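Local coordinates for hypothetical protein (Staphylococcus aureus subsp. aureus Mu50, PDB 4PEO) that acts as a cysteine protease of the Prp family, removing the N-terminal nine residues of ribosomal protein bL27, a cleavage essential for growth, at the interface of chains A and B. Sequence-based numbering; all coordinates share one arbitrary frame. Chains: chain A/B, Hypothetical protein.

Contact 1: the interface of chains A and B. Residues chain A 35-36, 39-40, 43, 89, 93; chain B 35-36, 39-40, 43-44, 89, 93.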
loop_
_atom_site.group_PDB
_atom_site.type_symbol
_atom_site.label_atom_id
_atom_site.label_comp_id
_atom_site.label_asym_id
_atom_site.label_seq_id
_atom_site.Cartn_x
_atom_site.Cartn_y
_atom_site.Cartn_z
ATOM N N ALA A 35 9.499 -7.649 7.156
ATOM C CA ALA A 35 8.187 -7.309 7.693
ATOM C C ALA A 35 7.488 -6.271 6.818
ATOM O O ALA A 35 6.303 -6.432 6.509
ATOM C CB ALA A 35 8.318 -6.800 9.123
ATOM N N GLY A 36 8.224 -5.234 6.413
ATOM C CA GLY A 36 7.694 -4.170 5.561
ATOM C C GLY A 36 7.250 -4.658 4.195
ATOM O O GLY A 36 6.102 -4.425 3.794
ATOM N N ALA A 39 4.122 -7.015 4.403
ATOM C CA ALA A 39 2.906 -6.257 4.732
ATOM C C ALA A 39 2.371 -5.514 3.505
ATOM O O ALA A 39 1.163 -5.498 3.274
ATOM C CB ALA A 39 3.179 -5.275 5.860
ATOM N N VAL A 40 3.274 -4.923 2.712
ATOM C CA VAL A 40 2.912 -4.184 1.497
ATOM C C VAL A 40 2.325 -5.153 0.466
ATOM O O VAL A 40 1.276 -4.871 -0.112
ATOM C CB VAL A 40 4.127 -3.382 0.960
ATOM C CG1 VAL A 40 3.855 -2.841 -0.439
ATOM C CG2 VAL A 40 4.500 -2.255 1.923
ATOM N N GLY A 43 -1.038 -6.924 1.940
ATOM C CA GLY A 43 -2.030 -5.868 2.082
ATOM C C GLY A 43 -2.576 -5.437 0.734
ATOM O O GLY A 43 -3.789 -5.269 0.568
ATOM N N SER A 89 5.525 1.729 -2.936
ATOM C CA SER A 89 5.784 1.384 -1.534
ATOM C C SER A 89 7.031 0.496 -1.375
ATOM O O SER A 89 7.808 0.701 -0.442
ATOM C CB SER A 89 4.574 0.696 -0.912
ATOM O OG SER A 89 3.420 1.523 -0.905
ATOM N N ILE A 93 10.795 1.286 0.459
ATOM C CA ILE A 93 11.556 0.380 1.350
ATOM C C ILE A 93 12.984 0.192 0.802
ATOM O O ILE A 93 13.945 0.325 1.567
ATOM C CB ILE A 93 10.852 -1.006 1.556
ATOM C CG1 ILE A 93 9.457 -0.851 2.169
ATOM C CG2 ILE A 93 11.714 -1.989 2.391
ATOM C CD1 ILE A 93 8.535 -2.082 1.948
ATOM N N ALA B 35 7.643 -1.886 11.405
ATOM C CA ALA B 35 8.234 -1.810 10.073
ATOM C C ALA B 35 7.159 -1.885 8.984
ATOM O O ALA B 35 7.183 -1.080 8.047
ATOM C CB ALA B 35 9.259 -2.919 9.893
ATOM N N GLY B 36 6.211 -2.818 9.143
ATOM C CA GLY B 36 5.102 -3.006 8.211
ATOM C C GLY B 36 4.196 -1.794 8.116
ATOM O O GLY B 36 3.969 -1.282 7.015
ATOM N N ALA B 39 5.989 1.322 6.492
ATOM C CA ALA B 39 6.192 1.119 5.055
ATOM C C ALA B 39 4.891 1.340 4.284
ATOM O O ALA B 39 4.906 1.969 3.232
ATOM C CB ALA B 39 6.735 -0.278 4.785
ATOM N N VAL B 40 3.771 0.838 4.823
ATOM C CA VAL B 40 2.449 0.980 4.202
ATOM C C VAL B 40 2.037 2.458 4.191
ATOM O O VAL B 40 1.597 2.969 3.161
ATOM C CB VAL B 40 1.394 0.078 4.905
ATOM C CG1 VAL B 40 -0.023 0.425 4.446
ATOM C CG2 VAL B 40 1.682 -1.395 4.655
ATOM N N GLY B 43 4.719 4.659 2.061
ATOM C CA GLY B 43 4.617 4.206 0.680
ATOM C C GLY B 43 3.342 4.717 0.042
ATOM O O GLY B 43 3.370 5.172 -1.103
ATOM N N SER B 44 2.223 4.697 0.797
ATOM C CA SER B 44 0.933 5.186 0.282
ATOM C C SER B 44 0.958 6.681 0.019
ATOM O O SER B 44 0.458 7.112 -1.017
ATOM C CB SER B 44 -0.215 4.813 1.208
ATOM O OG SER B 44 -0.273 3.400 1.288
ATOM N N SER B 89 -4.597 -2.508 3.973
ATOM C CA SER B 89 -3.270 -3.031 4.304
ATOM C C SER B 89 -2.980 -2.943 5.809
ATOM O O SER B 89 -2.443 -3.903 6.386
ATOM C CB SER B 89 -2.193 -2.311 3.507
ATOM O OG SER B 89 -0.980 -3.030 3.603
ATOM N N ILE B 93 -2.442 -5.967 8.784
ATOM C CA ILE B 93 -1.406 -6.009 9.850
ATOM C C ILE B 93 -2.082 -6.173 11.224
ATOM O O ILE B 93 -1.661 -7.034 12.002
ATOM C CB ILE B 93 -0.473 -4.757 9.821
ATOM C CG1 ILE B 93 0.270 -4.628 8.471
ATOM C CG2 ILE B 93 0.518 -4.759 11.002
ATOM C CD1 ILE B 93 0.805 -3.215 8.191
HETATM O O HOH W 1 -0.657 -5.777 5.173
HETATM O O HOH W 2 -0.020 -2.366 1.030
HETATM O O HOH W 3 1.745 0.862 0.782
#
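The carbonyl oxygen of B:Val40 is gripped at least twice: the hydroxyl of B:Ser44, one helical turn on, donates to it over 2.7 Å from OG to O, in the carbonyl plane with a C=O...donor angle of 154°, and water 3 lies farther off. That water also sits 2.5 Å from A:Ser89 OG, so it joins the two chains. Within this patch no nitrogen or oxygen of one chain comes within bonding reach of the other; the polar links run through water. On the twin side the serine turns differently. A:Ser89 OG stands beside its backbone N (chi1 -61°), whereas B:Ser89 OG is anti to it (chi1 -166°), where it meets water 2, 2.8 Å away, and more distantly water 1. Water 2 continues to the carbonyl of A:Val40, and water 1 to A:Ala39 O at 2.6 Å, so the serine rotamers break the two-fold locally, although water 2 and water 3 play matching roles. Around these waters, small residues let helix 36-51 of each chain approach its copy: the CA atoms of A:Gly36 and B:Gly36 are 3.9 Å apart. The A:Val40 and B:Val40 side chains pass antiparallel, touching through their CG2 branches. A:Ile93 and B:Ile93 each lay their CG1-CD1 arm along the methyl of the partner's alanine, with A:Ile93 CD1 3.8 Å from B:Ala39 CB.

Contact 2: the interface of chains A and B. Residues chain A 43, 46-47, 51, 78; chain B 81, 84-85, 88.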
loop_
_atom_site.group_PDB
_atom_site.type_symbol
_atom_site.label_atom_id
_atom_site.label_comp_id
_atom_site.label_asym_id
_atom_site.label_seq_id
_atom_site.Cartn_x
_atom_site.Cartn_y
_atom_site.Cartn_z
ATOM N N GLY A 43 -1.038 -6.924 1.940
ATOM C CA GLY A 43 -2.030 -5.868 2.082
ATOM C C GLY A 43 -2.576 -5.437 0.734
ATOM O O GLY A 43 -3.789 -5.269 0.568
ATOM N N ASN A 46 -4.950 -8.125 -0.650
ATOM C CA ASN A 46 -6.240 -7.986 0.028
ATOM C C ASN A 46 -7.038 -6.793 -0.494
ATOM O O ASN A 46 -8.261 -6.883 -0.618
ATOM C CB ASN A 46 -6.055 -7.887 1.530
ATOM C CG ASN A 46 -5.677 -9.207 2.160
ATOM O OD1 ASN A 46 -5.777 -10.281 1.547
ATOM N ND2 ASN A 46 -5.229 -9.151 3.400
ATOM N N ALA A 47 -6.343 -5.687 -0.829
ATOM C CA ALA A 47 -7.005 -4.488 -1.365
ATOM C C ALA A 47 -7.554 -4.754 -2.777
ATOM O O ALA A 47 -8.674 -4.340 -3.090
ATOM C CB ALA A 47 -6.034 -3.309 -1.382
ATOM N N LEU A 51 -11.445 -4.379 -2.887
ATOM C CA LEU A 51 -11.862 -3.093 -3.462
ATOM C C LEU A 51 -12.174 -3.076 -4.948
ATOM O O LEU A 51 -12.713 -2.074 -5.432
ATOM C CB LEU A 51 -10.833 -1.984 -3.154
ATOM C CG LEU A 51 -10.428 -1.805 -1.673
ATOM C CD1 LEU A 51 -9.259 -0.864 -1.550
ATOM C CD2 LEU A 51 -11.600 -1.332 -0.818
ATOM N N GLU A 78 -8.334 0.089 -11.547
ATOM C CA GLU A 78 -8.256 0.137 -10.081
ATOM C C GLU A 78 -7.197 -0.836 -9.558
ATOM O O GLU A 78 -6.358 -0.432 -8.749
ATOM C CB GLU A 78 -9.621 -0.184 -9.459
ATOM C CG GLU A 78 -10.641 0.937 -9.570
ATOM C CD GLU A 78 -11.926 0.643 -8.823
ATOM O OE1 GLU A 78 -12.383 -0.524 -8.846
ATOM O OE2 GLU A 78 -12.476 1.582 -8.204
ATOM N N LEU B 81 -8.847 5.761 -3.575
ATOM C CA LEU B 81 -8.565 4.323 -3.706
ATOM C C LEU B 81 -7.247 3.973 -3.001
ATOM O O LEU B 81 -7.167 2.947 -2.325
ATOM C CB LEU B 81 -8.503 3.896 -5.180
ATOM C CG LEU B 81 -8.273 2.410 -5.430
ATOM C CD1 LEU B 81 -9.393 1.557 -4.825
ATOM C CD2 LEU B 81 -8.126 2.124 -6.907
ATOM N N GLN B 84 -7.907 3.962 0.740
ATOM C CA GLN B 84 -8.630 2.776 1.096
ATOM C C GLN B 84 -7.741 1.550 1.058
ATOM O O GLN B 84 -7.859 0.721 1.884
ATOM C CB GLN B 84 -9.801 2.594 0.188
ATOM C CG GLN B 84 -10.748 3.758 0.259
ATOM C CD GLN B 84 -12.132 3.314 0.500
ATOM O OE1 GLN B 84 -12.635 2.403 -0.178
ATOM N NE2 GLN B 84 -12.772 3.927 1.478
ATOM N N THR B 85 -6.835 1.499 0.096
ATOM C CA THR B 85 -5.849 0.410 -0.022
ATOM C C THR B 85 -4.943 0.411 1.212
ATOM O O THR B 85 -4.671 -0.656 1.776
ATOM C CB THR B 85 -5.041 0.558 -1.329
ATOM O OG1 THR B 85 -5.929 0.336 -2.435
ATOM C CG2 THR B 85 -3.848 -0.437 -1.411
ATOM N N VAL B 88 -6.959 -0.995 4.119
ATOM C CA VAL B 88 -7.072 -2.457 4.026
ATOM C C VAL B 88 -5.731 -3.103 4.430
ATOM O O VAL B 88 -5.722 -4.105 5.172
ATOM C CB VAL B 88 -7.547 -2.897 2.611
ATOM C CG1 VAL B 88 -7.417 -4.415 2.421
ATOM C CG2 VAL B 88 -8.987 -2.452 2.366
#
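In this Prp-family cysteine protease, the second patch is a helix-to-helix contact in which helix 36-51 of chain A packs on helix 77-96 of chain B, with A:Glu78 joining from chain A's own helix 77-96. Its tight part centres on A:Ala47, whose methyl CB meets B:Thr85 CG2 at 3.6 Å. The threonine methyl is anti to its backbone N and points at the alanine, while OG1 turns back along its own helix (chi1 -67°) and donates to B:Leu81 O at 2.9 Å. The donor stands 38° out of the carbonyl plane, so this bond misses the lone-pair direction, yet it would favour this rotation of the side chain. Next to it B:Val88 presents its CG1 branch, anti to the backbone N (chi1 169°), to the main chain between A:Asn46 and A:Ala47, 3.7 Å from A:Ala47 N. Farther along, A:Leu51 buries 80 Å², the most of any residue in the patch. The leucine side chain runs at a slant over those of B:Gln84 and B:Thr85, bringing CD1 to 3.6 Å from B:Thr85 OG1. The side chain of B:Leu81, with CG anti to the backbone N, lies roughly perpendicular to that of A:Glu78, and its CD2 sits 3.6 Å from A:Glu78 O. The looser margin is polar. B:Gln84 is poorly ordered, so beyond CB, 3.9 Å from A:Leu51 CD1, the placement of its bent chain carries little weight. A:Glu78 lends its backbone and the aliphatic CB and CG to B:Leu81, while its extended chain carries the carboxylate beyond these contacts.

The C-alpha centres of contact 1 and contact 2 lie about 13 Å apart, and the two share A:Gly43. Contact 1 draws on helices 36-51 and 77-96 of both chains; contact 2 sets helix 36-51 and A:Glu78 of chain A against helix 77-96 of chain B. They form stretches of one two-fold symmetric interface, contact 1 including pairs of like residues and contact 2 having a twin with the chains exchanged. The centre of contact 1 is about 11 Å from the active-site B:His22, and helix 36-51 begins just after the nucleophile B:Cys34, so pairing may help position the catalytic region if this dimer is the working form.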